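Local coordinates for protein of unknown function with a cupin-like fold (Ralstonia eutropha, PDB 3CJX) that is of unknown function but adopts a ChrR-like cupin fold, a beta barrel that in related proteins commonly holds a metal ion or a small ligand, at residues T64-T69 with Y89-G94; M44-S49 with V112-S117; L56-H61 with G95-F100; G72-T77 with G108-I113. One frame throughout, in Å; residues are numbered along the deposited sequence. Where two conformers were deposited one is given.

Contact 1 of 4, residues T64-T69 with Y89-G94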
loop_
_atom_site.group_PDB
_atom_site.type_symbol
_atom_site.label_atom_id
_atom_site.label_comp_id
_atom_site.label_asym_id
_atom_site.label_seq_id
_atom_site.Cartn_x
_atom_site.Cartn_y
_atom_site.Cartn_z
ATOM N N THR A 64 0.118 -0.902 12.967
ATOM C CA THR A 64 0.384 -2.262 12.477
ATOM C C THR A 64 0.304 -2.412 10.968
ATOM O O THR A 64 -0.288 -1.588 10.294
ATOM C CB THR A 64 -0.576 -3.325 13.080
ATOM O OG1 THR A 64 -1.908 -3.095 12.621
ATOM C CG2 THR A 64 -0.529 -3.323 14.619
ATOM N N VAL A 65 0.955 -3.448 10.452
ATOM C CA VAL A 65 0.877 -3.808 9.025
ATOM C C VAL A 65 0.584 -5.288 8.909
ATOM O O VAL A 65 1.298 -6.113 9.485
ATOM C CB VAL A 65 2.170 -3.595 8.231
ATOM C CG1 VAL A 65 1.960 -4.037 6.801
ATOM C CG2 VAL A 65 2.623 -2.138 8.265
ATOM N N HIS A 66 -0.496 -5.601 8.201
ATOM C CA HIS A 66 -0.899 -6.978 7.878
ATOM C C HIS A 66 -0.701 -7.148 6.379
ATOM O O HIS A 66 -1.301 -6.443 5.581
ATOM C CB HIS A 66 -2.356 -7.233 8.209
ATOM C CG HIS A 66 -2.658 -7.189 9.664
ATOM N ND1 HIS A 66 -2.594 -8.308 10.460
ATOM C CD2 HIS A 66 -3.055 -6.175 10.464
ATOM C CE1 HIS A 66 -2.917 -7.980 11.699
ATOM N NE2 HIS A 66 -3.211 -6.693 11.726
HETATM N N MSE A 67 0.135 -8.092 5.997
HETATM C CA MSE A 67 0.436 -8.260 4.583
HETATM C C MSE A 67 0.453 -9.703 4.133
HETATM O O MSE A 67 1.052 -10.555 4.780
HETATM C CB MSE A 67 1.758 -7.575 4.269
HETATM C CG MSE A 67 2.301 -7.830 2.886
HETATM SE SE MSE A 67 3.124 -6.248 2.166
HETATM C CE MSE A 67 3.872 -5.568 3.857
ATOM N N TYR A 68 -0.227 -9.934 3.008
ATOM C CA TYR A 68 -0.318 -11.229 2.396
ATOM C C TYR A 68 0.208 -11.152 0.980
ATOM O O TYR A 68 -0.268 -10.343 0.161
ATOM C CB TYR A 68 -1.765 -11.708 2.372
ATOM C CG TYR A 68 -1.959 -13.103 1.798
ATOM C CD1 TYR A 68 -1.761 -14.231 2.588
ATOM C CD2 TYR A 68 -2.376 -13.281 0.484
ATOM C CE1 TYR A 68 -1.958 -15.498 2.086
ATOM C CE2 TYR A 68 -2.578 -14.544 -0.035
ATOM C CZ TYR A 68 -2.359 -15.652 0.763
ATOM O OH TYR A 68 -2.559 -16.910 0.253
ATOM N N THR A 69 1.178 -12.015 0.705
ATOM C CA THR A 69 1.773 -12.105 -0.608
ATOM C C THR A 69 1.021 -13.125 -1.428
ATOM O O THR A 69 0.977 -14.304 -1.086
ATOM C CB THR A 69 3.212 -12.537 -0.513
ATOM O OG1 THR A 69 3.916 -11.603 0.305
ATOM C CG2 THR A 69 3.843 -12.603 -1.904
ATOM N N TYR A 89 2.117 -14.761 4.918
ATOM C CA TYR A 89 1.551 -13.658 5.677
ATOM C C TYR A 89 2.628 -13.104 6.611
ATOM O O TYR A 89 3.510 -13.817 7.073
ATOM C CB TYR A 89 0.328 -14.112 6.465
ATOM C CG TYR A 89 -0.069 -13.191 7.585
ATOM C CD1 TYR A 89 -0.865 -12.085 7.359
ATOM C CD2 TYR A 89 0.335 -13.445 8.886
ATOM C CE1 TYR A 89 -1.228 -11.254 8.389
ATOM C CE2 TYR A 89 -0.032 -12.624 9.923
ATOM C CZ TYR A 89 -0.807 -11.536 9.670
ATOM O OH TYR A 89 -1.129 -10.734 10.707
ATOM N N LEU A 90 2.552 -11.808 6.851
ATOM C CA LEU A 90 3.449 -11.101 7.748
ATOM C C LEU A 90 2.680 -10.107 8.600
ATOM O O LEU A 90 1.892 -9.334 8.084
ATOM C CB LEU A 90 4.467 -10.296 6.939
ATOM C CG LEU A 90 5.346 -9.350 7.753
ATOM C CD1 LEU A 90 6.343 -10.183 8.539
ATOM C CD2 LEU A 90 6.037 -8.362 6.843
ATOM N N TYR A 91 2.933 -10.132 9.897
ATOM C CA TYR A 91 2.413 -9.130 10.819
ATOM C C TYR A 91 3.618 -8.301 11.208
ATOM O O TYR A 91 4.636 -8.850 11.628
ATOM C CB TYR A 91 1.818 -9.748 12.065
ATOM C CG TYR A 91 1.618 -8.755 13.189
ATOM C CD1 TYR A 91 0.449 -8.015 13.295
ATOM C CD2 TYR A 91 2.596 -8.571 14.154
ATOM C CE1 TYR A 91 0.263 -7.108 14.336
ATOM C CE2 TYR A 91 2.428 -7.667 15.190
ATOM C CZ TYR A 91 1.258 -6.934 15.285
ATOM O OH TYR A 91 1.113 -6.039 16.345
ATOM N N GLU A 92 3.518 -6.987 11.056
ATOM C CA GLU A 92 4.605 -6.092 11.431
ATOM C C GLU A 92 4.011 -5.125 12.477
ATOM O O GLU A 92 3.003 -4.474 12.211
ATOM C CB GLU A 92 5.043 -5.324 10.196
ATOM C CG GLU A 92 6.537 -5.204 10.001
ATOM C CD GLU A 92 6.872 -4.215 8.867
ATOM O OE1 GLU A 92 5.982 -3.995 7.996
ATOM O OE2 GLU A 92 8.007 -3.653 8.846
ATOM N N PRO A 93 4.589 -5.062 13.678
ATOM C CA PRO A 93 3.960 -4.148 14.629
ATOM C C PRO A 93 4.353 -2.697 14.418
ATOM O O PRO A 93 5.251 -2.391 13.634
ATOM C CB PRO A 93 4.496 -4.637 15.977
ATOM C CG PRO A 93 5.827 -5.193 15.663
ATOM C CD PRO A 93 5.743 -5.761 14.269
ATOM N N GLY A 94 3.660 -1.812 15.119
ATOM C CA GLY A 94 4.005 -0.405 15.126
ATOM C C GLY A 94 5.352 -0.306 15.832
ATOM O O GLY A 94 5.672 -1.129 16.699
#
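Val-65 and Glu-92 pair at one end of this antiparallel contact and Met-67 and Leu-90 further along; both are hydrogen-bonded pairs, and the strand axes run 4.8 Å apart. Val-65 N gives to Glu-92 O at 2.9 Å, and Leu-90 N gives to Met-67 O at 2.8 Å. The tight side is the face of Val-65, Met-67, Leu-90 and Glu-92. There Glu-92 lies alongside Val-65 with OE1 3.8 Å from Val-65 CB. Its carboxylate is held beyond the pair, by His-98 ND1 on OE2 and, weakly, by Tyr-76 OH on OE1. Met-67, a selenomethionine, packs inward against Phe-114 and Trp-74, and a bound glycerol lies close by. The other face, with His-66, Tyr-68, Tyr-89 and Tyr-91, is looser and largely solvent-facing. Tyr-89 runs beside His-66, and its OH shares a hydrogen bond of 2.8 Å with His-66 ND1 at the imidazole edge. Tyr-91 CG stands anti to the backbone N (chi1 164°), and the ring presents an edge toward the face of His-66 in an offset edge-to-face pair, planes at 65° and centroids 5.5 Å apart. Past it, Tyr-91 OH touches the methyl CG2 of Thr-64 at 3.6 Å. Strand 88-92 is outermost here; a sheet with one face lining the interior and the other turned to solvent is typical of the cupin beta barrel.

Contact 2 of 4, residues M44-S49 with V112-S117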
loop_
_atom_site.group_PDB
_atom_site.type_symbol
_atom_site.label_atom_id
_atom_site.label_comp_id
_atom_site.label_asym_id
_atom_site.label_seq_id
_atom_site.Cartn_x
_atom_site.Cartn_y
_atom_site.Cartn_z
HETATM N N MSE A 44 -5.471 2.051 5.580
HETATM C CA MSE A 44 -5.609 1.824 4.145
HETATM C C MSE A 44 -5.501 0.353 3.860
HETATM O O MSE A 44 -4.607 -0.297 4.387
HETATM C CB MSE A 44 -4.513 2.459 3.300
HETATM C CG MSE A 44 -3.769 3.570 3.889
HETATM SE SE MSE A 44 -2.440 4.177 2.595
HETATM C CE MSE A 44 -0.840 3.675 3.582
ATOM N N VAL A 45 -6.388 -0.155 3.015
ATOM C CA VAL A 45 -6.331 -1.529 2.575
ATOM C C VAL A 45 -6.079 -1.423 1.077
ATOM O O VAL A 45 -6.897 -0.859 0.363
ATOM C CB VAL A 45 -7.625 -2.283 2.906
ATOM C CG1 VAL A 45 -7.514 -3.760 2.474
ATOM C CG2 VAL A 45 -7.930 -2.158 4.386
HETATM N N MSE A 46 -4.935 -1.922 0.612
HETATM C CA MSE A 46 -4.552 -1.799 -0.796
HETATM C C MSE A 46 -4.017 -3.086 -1.401
HETATM O O MSE A 46 -3.569 -3.981 -0.701
HETATM C CB MSE A 46 -3.381 -0.827 -0.929
HETATM C CG MSE A 46 -3.404 0.452 -0.099
HETATM SE SE MSE A 46 -4.611 1.793 -0.784
HETATM C CE MSE A 46 -6.221 1.501 0.181
ATOM N N ARG A 47 -4.029 -3.136 -2.720
ATOM C CA ARG A 47 -3.388 -4.185 -3.492
ATOM C C ARG A 47 -2.221 -3.485 -4.144
ATOM O O ARG A 47 -2.418 -2.413 -4.732
ATOM C CB ARG A 47 -4.309 -4.712 -4.583
ATOM C CG ARG A 47 -5.186 -5.835 -4.170
ATOM C CD ARG A 47 -4.589 -7.226 -4.337
ATOM N NE ARG A 47 -4.342 -7.635 -5.719
ATOM C CZ ARG A 47 -3.156 -7.691 -6.326
ATOM N NH1 ARG A 47 -2.033 -7.366 -5.700
ATOM N NH2 ARG A 47 -3.086 -8.104 -7.587
ATOM N N ALA A 48 -1.015 -4.048 -4.017
ATOM C CA ALA A 48 0.179 -3.490 -4.671
ATOM C C ALA A 48 0.742 -4.512 -5.661
ATOM O O ALA A 48 0.603 -5.717 -5.463
ATOM C CB ALA A 48 1.235 -3.100 -3.647
ATOM N N SER A 49 1.341 -4.020 -6.741
ATOM C CA SER A 49 1.972 -4.860 -7.759
ATOM C C SER A 49 3.384 -4.312 -7.963
ATOM O O SER A 49 3.571 -3.228 -8.505
ATOM C CB SER A 49 1.180 -4.859 -9.062
ATOM O OG SER A 49 1.729 -5.785 -9.979
ATOM N N VAL A 112 0.831 -8.154 -3.697
ATOM C CA VAL A 112 0.471 -8.240 -2.272
ATOM C C VAL A 112 -0.839 -7.540 -1.949
ATOM O O VAL A 112 -1.316 -6.699 -2.704
ATOM C CB VAL A 112 1.555 -7.642 -1.370
ATOM C CG1 VAL A 112 2.914 -8.276 -1.660
ATOM C CG2 VAL A 112 1.621 -6.158 -1.575
ATOM N N ILE A 113 -1.448 -7.931 -0.848
ATOM C CA ILE A 113 -2.606 -7.204 -0.346
ATOM C C ILE A 113 -2.221 -6.856 1.074
ATOM O O ILE A 113 -1.739 -7.704 1.816
ATOM C CB ILE A 113 -3.940 -8.001 -0.385
ATOM C CG1 ILE A 113 -5.088 -7.105 0.083
ATOM C CG2 ILE A 113 -3.884 -9.270 0.486
ATOM C CD1 ILE A 113 -6.436 -7.768 0.012
ATOM N N PHE A 114 -2.368 -5.606 1.455
ATOM C CA PHE A 114 -2.023 -5.262 2.815
ATOM C C PHE A 114 -2.967 -4.301 3.447
ATOM O O PHE A 114 -3.682 -3.569 2.774
ATOM C CB PHE A 114 -0.610 -4.698 2.913
ATOM C CG PHE A 114 -0.423 -3.401 2.203
ATOM C CD1 PHE A 114 -0.667 -2.194 2.855
ATOM C CD2 PHE A 114 0.015 -3.383 0.896
ATOM C CE1 PHE A 114 -0.505 -0.989 2.198
ATOM C CE2 PHE A 114 0.202 -2.191 0.231
ATOM C CZ PHE A 114 -0.062 -0.984 0.884
HETATM N N MSE A 115 -2.967 -4.351 4.768
HETATM C CA MSE A 115 -3.759 -3.468 5.583
HETATM C C MSE A 115 -2.764 -2.660 6.444
HETATM O O MSE A 115 -2.192 -3.212 7.380
HETATM C CB MSE A 115 -4.745 -4.301 6.430
HETATM C CG MSE A 115 -5.765 -5.199 5.628
HETATM SE SE MSE A 115 -5.534 -7.178 5.359
HETATM C CE MSE A 115 -3.960 -7.435 4.291
ATOM N N LEU A 116 -2.563 -1.381 6.119
ATOM C CA LEU A 116 -1.626 -0.521 6.852
ATOM C C LEU A 116 -2.334 0.469 7.749
ATOM O O LEU A 116 -3.094 1.300 7.276
ATOM C CB LEU A 116 -0.743 0.267 5.871
ATOM C CG LEU A 116 0.254 1.302 6.432
ATOM C CD1 LEU A 116 1.331 0.677 7.291
ATOM C CD2 LEU A 116 0.902 2.056 5.293
ATOM N N SER A 117 -2.061 0.393 9.040
ATOM C CA SER A 117 -2.615 1.342 9.995
ATOM C C SER A 117 -1.558 2.355 10.340
ATOM O O SER A 117 -0.362 2.056 10.350
ATOM C CB SER A 117 -3.086 0.665 11.273
ATOM O OG SER A 117 -4.208 -0.135 10.980
#
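Two neighbouring antiparallel strands of the mixed sheet of the barrel meet here, with Met-46 and Phe-114 paired across the middle; the axes are 4.8 Å apart. Phe-114 CG sits between its backbone N and carbonyl carbon (chi1 65°), and the ring crosses Met-46. Met-46 CB lies above the ring in an off-centre CH-pi contact, 4.2 Å from its centroid, while CG reaches Phe-114 CZ at 3.8 Å. Ala-48 CB approaches the edge of the same ring and also meets Val-112 CG2 at 3.7 Å. Met-44 and Leu-116 lie side by side on this face, which is the one turned into the cupin barrel; Leu-116 also rests on Val-65. On the outward face Val-45 sends both methyls to Met-115 CG in one of the two conformers of Met-115, with CG1 at 3.9 Å. Here too Arg-47, bent at chi2 and chi3, crosses Ile-113 at about a right angle, its CD close to Ile-113 CB. Arg-47 NH1 donates to Val-112 O at 3.2 Å; the oxygen lies in the guanidinium plane, but NH1 stands above the carbonyl plane. Ala-48 N reaches that oxygen from the opposite face of the plane, at 3.0 Å, so two donors grip Val-112 O. The charge of Arg-47 is met by a salt bridge from NH1 to Glu-111 OE1.

Contact 3 of 4, residues L56-H61 with G95-F100; sequences LPLHFH and GSIHQF
The 56-61 and 95-100 backbones run nearly antiparallel, their overall directions 162° apart, joined by hydrogen bonds at Leu-56 N to Phe-100 O, His-59 N to His-98 O, His-61 N to Ser-96 O and Gly-95 N to His-61 O. The last, at 2.8 Å, meets Gly-95 at a positive phi. At the far end Gln-99 stretches out, CD anti to CA (chi2 172°), and NE2 gives Leu-56 a second bond, 2.8 Å to its O, which lies in the amide plane; Gln-99 OE1 is taken up by Thr-77 OG1. Leu-56 lies beside Phe-100, its CD1 3.6 Å from Phe-100 CD1, and Phe-100 stacks in turn with Trp-74. Leu-58 crosses Gln-99 at about a right angle, CD2 on Gln-99 CB at 3.7 Å. The His-X-His of 59-61 and the Pro-Gly-Gly-X-X-His of 93-98, which ends in the second segment, resemble the two cupin motifs; in metal-binding cupins the matching histidines are ligands. His-59 and His-98 form a hydrogen-bonded pair with side chains on one face, where His-59 ND1 bonds Asn-122. His-61, with a glycerol near its ring, meets Ser-96 OG at the ring edge, CD2 to OG 3.5 Å; that hydroxyl hydrogen-bonds Pro-93 O. On the other face Phe-60 crosses Ile-97, its CD1 4.2 Å from Ile-97 CB, while Phe-60 CE1 reaches Gly-95 O at 3.6 Å.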
loop_
_atom_site.group_PDB
_atom_site.type_symbol
_atom_site.label_atom_id
_atom_site.label_comp_id
_atom_site.label_asym_id
_atom_site.label_seq_id
_atom_site.Cartn_x
_atom_site.Cartn_y
_atom_site.Cartn_z
ATOM N N LEU A 56 12.883 -0.126 -1.847
ATOM C CA LEU A 56 12.193 1.070 -1.386
ATOM C C LEU A 56 12.946 1.704 -0.230
ATOM O O LEU A 56 13.892 1.118 0.298
ATOM C CB LEU A 56 10.761 0.727 -0.979
ATOM C CG LEU A 56 9.901 0.163 -2.104
ATOM C CD1 LEU A 56 8.579 -0.282 -1.516
ATOM C CD2 LEU A 56 9.730 1.181 -3.232
ATOM N N PRO A 57 12.548 2.929 0.157
ATOM C CA PRO A 57 13.235 3.536 1.274
ATOM C C PRO A 57 12.835 2.849 2.566
ATOM O O PRO A 57 11.912 2.047 2.569
ATOM C CB PRO A 57 12.725 4.987 1.246
ATOM C CG PRO A 57 11.997 5.142 -0.028
ATOM C CD PRO A 57 11.493 3.817 -0.368
ATOM N N LEU A 58 13.545 3.139 3.649
ATOM C CA LEU A 58 13.185 2.588 4.956
ATOM C C LEU A 58 11.836 3.179 5.397
ATOM O O LEU A 58 11.641 4.381 5.346
ATOM C CB LEU A 58 14.242 2.890 6.024
ATOM C CG LEU A 58 15.539 2.090 6.131
ATOM C CD1 LEU A 58 16.440 2.743 7.145
ATOM C CD2 LEU A 58 15.277 0.693 6.571
ATOM N N HIS A 59 10.917 2.315 5.817
ATOM C CA HIS A 59 9.581 2.721 6.278
ATOM C C HIS A 59 9.430 2.500 7.767
ATOM O O HIS A 59 9.399 1.353 8.197
ATOM C CB HIS A 59 8.455 1.912 5.589
ATOM C CG HIS A 59 8.328 2.144 4.108
ATOM N ND1 HIS A 59 8.294 3.402 3.543
ATOM C CD2 HIS A 59 8.167 1.272 3.083
ATOM C CE1 HIS A 59 8.164 3.295 2.232
ATOM N NE2 HIS A 59 8.084 2.013 1.927
ATOM N N PHE A 60 9.343 3.574 8.552
ATOM C CA PHE A 60 9.040 3.459 9.981
ATOM C C PHE A 60 7.517 3.442 10.115
ATOM O O PHE A 60 6.855 4.377 9.668
ATOM C CB PHE A 60 9.610 4.637 10.770
ATOM C CG PHE A 60 9.243 4.632 12.212
ATOM C CD1 PHE A 60 10.000 3.929 13.117
ATOM C CD2 PHE A 60 8.140 5.323 12.663
ATOM C CE1 PHE A 60 9.669 3.909 14.451
ATOM C CE2 PHE A 60 7.798 5.301 14.006
ATOM C CZ PHE A 60 8.572 4.599 14.900
ATOM N N HIS A 61 6.971 2.390 10.729
ATOM C CA HIS A 61 5.508 2.236 10.898
ATOM C C HIS A 61 5.014 2.752 12.239
ATOM O O HIS A 61 5.536 2.363 13.272
ATOM C CB HIS A 61 5.097 0.769 10.781
ATOM C CG HIS A 61 5.550 0.131 9.516
ATOM N ND1 HIS A 61 5.095 0.538 8.280
ATOM C CD2 HIS A 61 6.436 -0.866 9.282
ATOM C CE1 HIS A 61 5.673 -0.189 7.340
ATOM N NE2 HIS A 61 6.499 -1.043 7.921
ATOM N N GLY A 95 6.149 0.675 15.417
ATOM C CA GLY A 95 7.460 0.933 15.974
ATOM C C GLY A 95 8.568 0.247 15.207
ATOM O O GLY A 95 9.744 0.471 15.495
ATOM N N SER A 96 8.211 -0.579 14.224
ATOM C CA SER A 96 9.208 -1.259 13.436
ATOM C C SER A 96 9.640 -0.413 12.233
ATOM O O SER A 96 8.930 0.490 11.796
ATOM C CB SER A 96 8.703 -2.636 13.000
ATOM O OG SER A 96 7.603 -2.562 12.107
ATOM N N ILE A 97 10.843 -0.699 11.749
ATOM C CA ILE A 97 11.407 -0.019 10.605
ATOM C C ILE A 97 12.152 -1.064 9.773
ATOM O O ILE A 97 13.065 -1.706 10.263
ATOM C CB ILE A 97 12.329 1.156 11.041
ATOM C CG1 ILE A 97 12.960 1.837 9.818
ATOM C CG2 ILE A 97 13.388 0.671 12.018
ATOM C CD1 ILE A 97 13.708 3.126 10.164
ATOM N N HIS A 98 11.724 -1.269 8.534
ATOM C CA HIS A 98 12.383 -2.216 7.638
ATOM C C HIS A 98 12.404 -1.641 6.239
ATOM O O HIS A 98 11.778 -0.624 5.981
ATOM C CB HIS A 98 11.673 -3.577 7.627
ATOM C CG HIS A 98 11.573 -4.215 8.974
ATOM N ND1 HIS A 98 10.375 -4.362 9.640
ATOM C CD2 HIS A 98 12.529 -4.685 9.808
ATOM C CE1 HIS A 98 10.593 -4.922 10.816
ATOM N NE2 HIS A 98 11.892 -5.124 10.945
ATOM N N GLN A 99 13.117 -2.320 5.344
ATOM C CA GLN A 99 13.272 -1.900 3.952
ATOM C C GLN A 99 12.860 -2.992 2.956
ATOM O O GLN A 99 13.509 -4.028 2.858
ATOM C CB GLN A 99 14.725 -1.509 3.706
ATOM C CG GLN A 99 15.004 -1.153 2.273
ATOM C CD GLN A 99 16.370 -0.587 2.064
ATOM O OE1 GLN A 99 17.375 -1.139 2.524
ATOM N NE2 GLN A 99 16.425 0.517 1.332
ATOM N N PHE A 100 11.817 -2.692 2.192
ATOM C CA PHE A 100 11.223 -3.591 1.208
ATOM C C PHE A 100 12.145 -3.742 -0.005
ATOM O O PHE A 100 12.696 -2.761 -0.504
ATOM C CB PHE A 100 9.855 -3.014 0.779
ATOM C CG PHE A 100 9.049 -3.897 -0.129
ATOM C CD1 PHE A 100 9.172 -3.796 -1.512
ATOM C CD2 PHE A 100 8.124 -4.785 0.391
ATOM C CE1 PHE A 100 8.417 -4.591 -2.353
ATOM C CE2 PHE A 100 7.364 -5.591 -0.436
ATOM C CZ PHE A 100 7.497 -5.497 -1.804
#

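Contact 4 of 4, residues G72-T77 with G108-I113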
loop_
_atom_site.group_PDB
_atom_site.type_symbol
_atom_site.label_atom_id
_atom_site.label_comp_id
_atom_site.label_asym_id
_atom_site.label_seq_id
_atom_site.Cartn_x
_atom_site.Cartn_y
_atom_site.Cartn_z
ATOM N N GLY A 72 4.888 -13.911 -6.307
ATOM C CA GLY A 72 6.186 -13.288 -6.467
ATOM C C GLY A 72 7.098 -13.556 -5.297
ATOM O O GLY A 72 7.037 -14.612 -4.675
ATOM N N CYS A 73 7.960 -12.583 -5.024
ATOM C CA CYS A 73 8.898 -12.673 -3.934
ATOM C C CYS A 73 9.382 -11.298 -3.473
ATOM O O CYS A 73 9.608 -10.385 -4.287
ATOM C CB CYS A 73 10.103 -13.517 -4.347
ATOM S SG CYS A 73 11.427 -13.495 -3.097
ATOM N N TRP A 74 9.525 -11.150 -2.160
ATOM C CA TRP A 74 10.081 -9.936 -1.587
ATOM C C TRP A 74 10.652 -10.226 -0.214
ATOM O O TRP A 74 10.303 -11.226 0.419
ATOM C CB TRP A 74 9.056 -8.825 -1.513
ATOM C CG TRP A 74 7.961 -9.006 -0.496
ATOM C CD1 TRP A 74 6.720 -9.529 -0.714
ATOM C CD2 TRP A 74 7.991 -8.604 0.880
ATOM N NE1 TRP A 74 5.993 -9.501 0.442
ATOM C CE2 TRP A 74 6.746 -8.940 1.434
ATOM C CE3 TRP A 74 8.952 -8.001 1.694
ATOM C CZ2 TRP A 74 6.426 -8.681 2.763
ATOM C CZ3 TRP A 74 8.639 -7.748 3.025
ATOM C CH2 TRP A 74 7.389 -8.094 3.546
ATOM N N TYR A 75 11.555 -9.362 0.232
ATOM C CA TYR A 75 12.191 -9.530 1.531
ATOM C C TYR A 75 12.646 -8.199 2.106
ATOM O O TYR A 75 12.819 -7.214 1.386
ATOM C CB TYR A 75 13.405 -10.444 1.401
ATOM C CG TYR A 75 14.525 -9.838 0.588
ATOM C CD1 TYR A 75 14.517 -9.918 -0.806
ATOM C CD2 TYR A 75 15.585 -9.169 1.205
ATOM C CE1 TYR A 75 15.522 -9.349 -1.560
ATOM C CE2 TYR A 75 16.583 -8.584 0.457
ATOM C CZ TYR A 75 16.547 -8.686 -0.931
ATOM O OH TYR A 75 17.537 -8.129 -1.709
ATOM N N TYR A 76 12.830 -8.188 3.414
ATOM C CA TYR A 76 13.290 -7.003 4.098
ATOM C C TYR A 76 14.803 -7.141 4.173
ATOM O O TYR A 76 15.321 -8.197 4.522
ATOM C CB TYR A 76 12.669 -6.841 5.496
ATOM C CG TYR A 76 11.214 -6.378 5.557
ATOM C CD1 TYR A 76 10.761 -5.304 4.790
ATOM C CD2 TYR A 76 10.328 -6.916 6.491
ATOM C CE1 TYR A 76 9.445 -4.845 4.882
ATOM C CE2 TYR A 76 9.018 -6.446 6.608
ATOM C CZ TYR A 76 8.585 -5.417 5.797
ATOM O OH TYR A 76 7.279 -4.990 5.881
ATOM N N THR A 77 15.507 -6.073 3.821
ATOM C CA THR A 77 16.972 -6.038 3.836
ATOM C C THR A 77 17.615 -6.713 5.044
ATOM O O THR A 77 18.608 -7.406 4.927
ATOM C CB THR A 77 17.445 -4.569 3.879
ATOM O OG1 THR A 77 16.862 -3.846 2.791
ATOM C CG2 THR A 77 18.955 -4.482 3.830
ATOM N N GLY A 108 8.645 -12.098 -12.574
ATOM C CA GLY A 108 7.534 -11.191 -12.771
ATOM C C GLY A 108 7.180 -10.290 -11.606
ATOM O O GLY A 108 8.014 -9.946 -10.765
ATOM N N GLN A 109 5.913 -9.913 -11.573
ATOM C CA GLN A 109 5.428 -9.004 -10.577
ATOM C C GLN A 109 5.236 -9.731 -9.279
ATOM O O GLN A 109 4.939 -10.922 -9.264
ATOM C CB GLN A 109 4.085 -8.408 -11.000
ATOM C CG GLN A 109 4.140 -7.555 -12.251
ATOM C CD GLN A 109 4.913 -6.300 -12.045
ATOM O OE1 GLN A 109 5.980 -6.123 -12.608
ATOM N NE2 GLN A 109 4.406 -5.432 -11.178
ATOM N N THR A 110 5.408 -8.994 -8.193
ATOM C CA THR A 110 5.175 -9.486 -6.862
ATOM C C THR A 110 3.879 -8.806 -6.468
ATOM O O THR A 110 3.795 -7.576 -6.464
ATOM C CB THR A 110 6.338 -9.121 -5.934
ATOM O OG1 THR A 110 7.510 -9.855 -6.336
ATOM C CG2 THR A 110 6.013 -9.448 -4.496
ATOM N N GLU A 111 2.866 -9.609 -6.162
ATOM C CA GLU A 111 1.530 -9.117 -5.838
ATOM C C GLU A 111 1.185 -9.258 -4.357
ATOM O O GLU A 111 1.204 -10.380 -3.813
ATOM C CB GLU A 111 0.493 -9.912 -6.651
ATOM C CG GLU A 111 0.648 -9.846 -8.174
ATOM C CD GLU A 111 0.396 -8.462 -8.751
ATOM O OE1 GLU A 111 0.009 -7.552 -8.005
ATOM O OE2 GLU A 111 0.574 -8.276 -9.967
ATOM N N VAL A 112 0.831 -8.154 -3.697
ATOM C CA VAL A 112 0.471 -8.240 -2.272
ATOM C C VAL A 112 -0.839 -7.540 -1.949
ATOM O O VAL A 112 -1.316 -6.699 -2.704
ATOM C CB VAL A 112 1.555 -7.642 -1.370
ATOM C CG1 VAL A 112 2.914 -8.276 -1.660
ATOM C CG2 VAL A 112 1.621 -6.158 -1.575
ATOM N N ILE A 113 -1.448 -7.931 -0.848
ATOM C CA ILE A 113 -2.606 -7.204 -0.346
ATOM C C ILE A 113 -2.221 -6.856 1.074
ATOM O O ILE A 113 -1.739 -7.704 1.816
ATOM C CB ILE A 113 -3.940 -8.001 -0.385
ATOM C CG1 ILE A 113 -5.088 -7.105 0.083
ATOM C CG2 ILE A 113 -3.884 -9.270 0.486
ATOM C CD1 ILE A 113 -6.436 -7.768 0.012
#
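Gln-109 O begins the contact, 3.9 Å from Gly-72 CA. Its side chain turns from the other segment, and NE2 bonds Ser-49 OG. Thr-110 follows and does most of the work. Its CA sits 4.0 Å from the CA of Gly-72, whose positive phi of 93° is a backbone shape that residues with a side chain seldom take. Thr-110 OG1, anti to its own carbonyl carbon (chi1 -68°), lies 3.0 Å from Cys-73 O and probably donates to it, though that proton has another acceptor within reach; Cys-73 O also receives Asn-106 ND2. The methyl CG2 of Thr-110 comes to the edge of the indole, 3.8 Å from Trp-74 CD1. Glu-111 faces the other way, its OE2 taken by Ser-49 OG. Val-112 turns back toward the indole: the side chains cross at about a right angle, with Val-112 CG1 3.9 Å from Trp-74 NE1. NE1 hydrogen-bonds Thr-69 OG1, and the valine methyl makes only a van der Waals contact. Further along the indole, CZ3 lies 3.4 Å above the centre of the Tyr-76 ring. Strands 73-76 and 110-117 belong to different sheets, so side chains rather than paired backbones join them, as in the packing of two facing sheets in a cupin barrel.

Overall arrangement
Contacts 1 and 2 lie in one sheet: strand 65-71 runs between 88-92 and 110-117, so the two meet through backbone bonds such as His-66 O to Met-115 N. Contact 2 is nearest the chain centre, about 4 Å from it, and is mostly apolar inside; contact 1 borders solvent with aromatic and histidine side chains. Contact 3, a surface contact, pairs strands of the second sheet and is rich in polar groups. Contact 4 shares Val-112 and Ile-113 with contact 2 and bridges the sheets by side chains, burying the least area. Polar and aromatic side chains of contacts 1, 3 and 4 meet between the sheets.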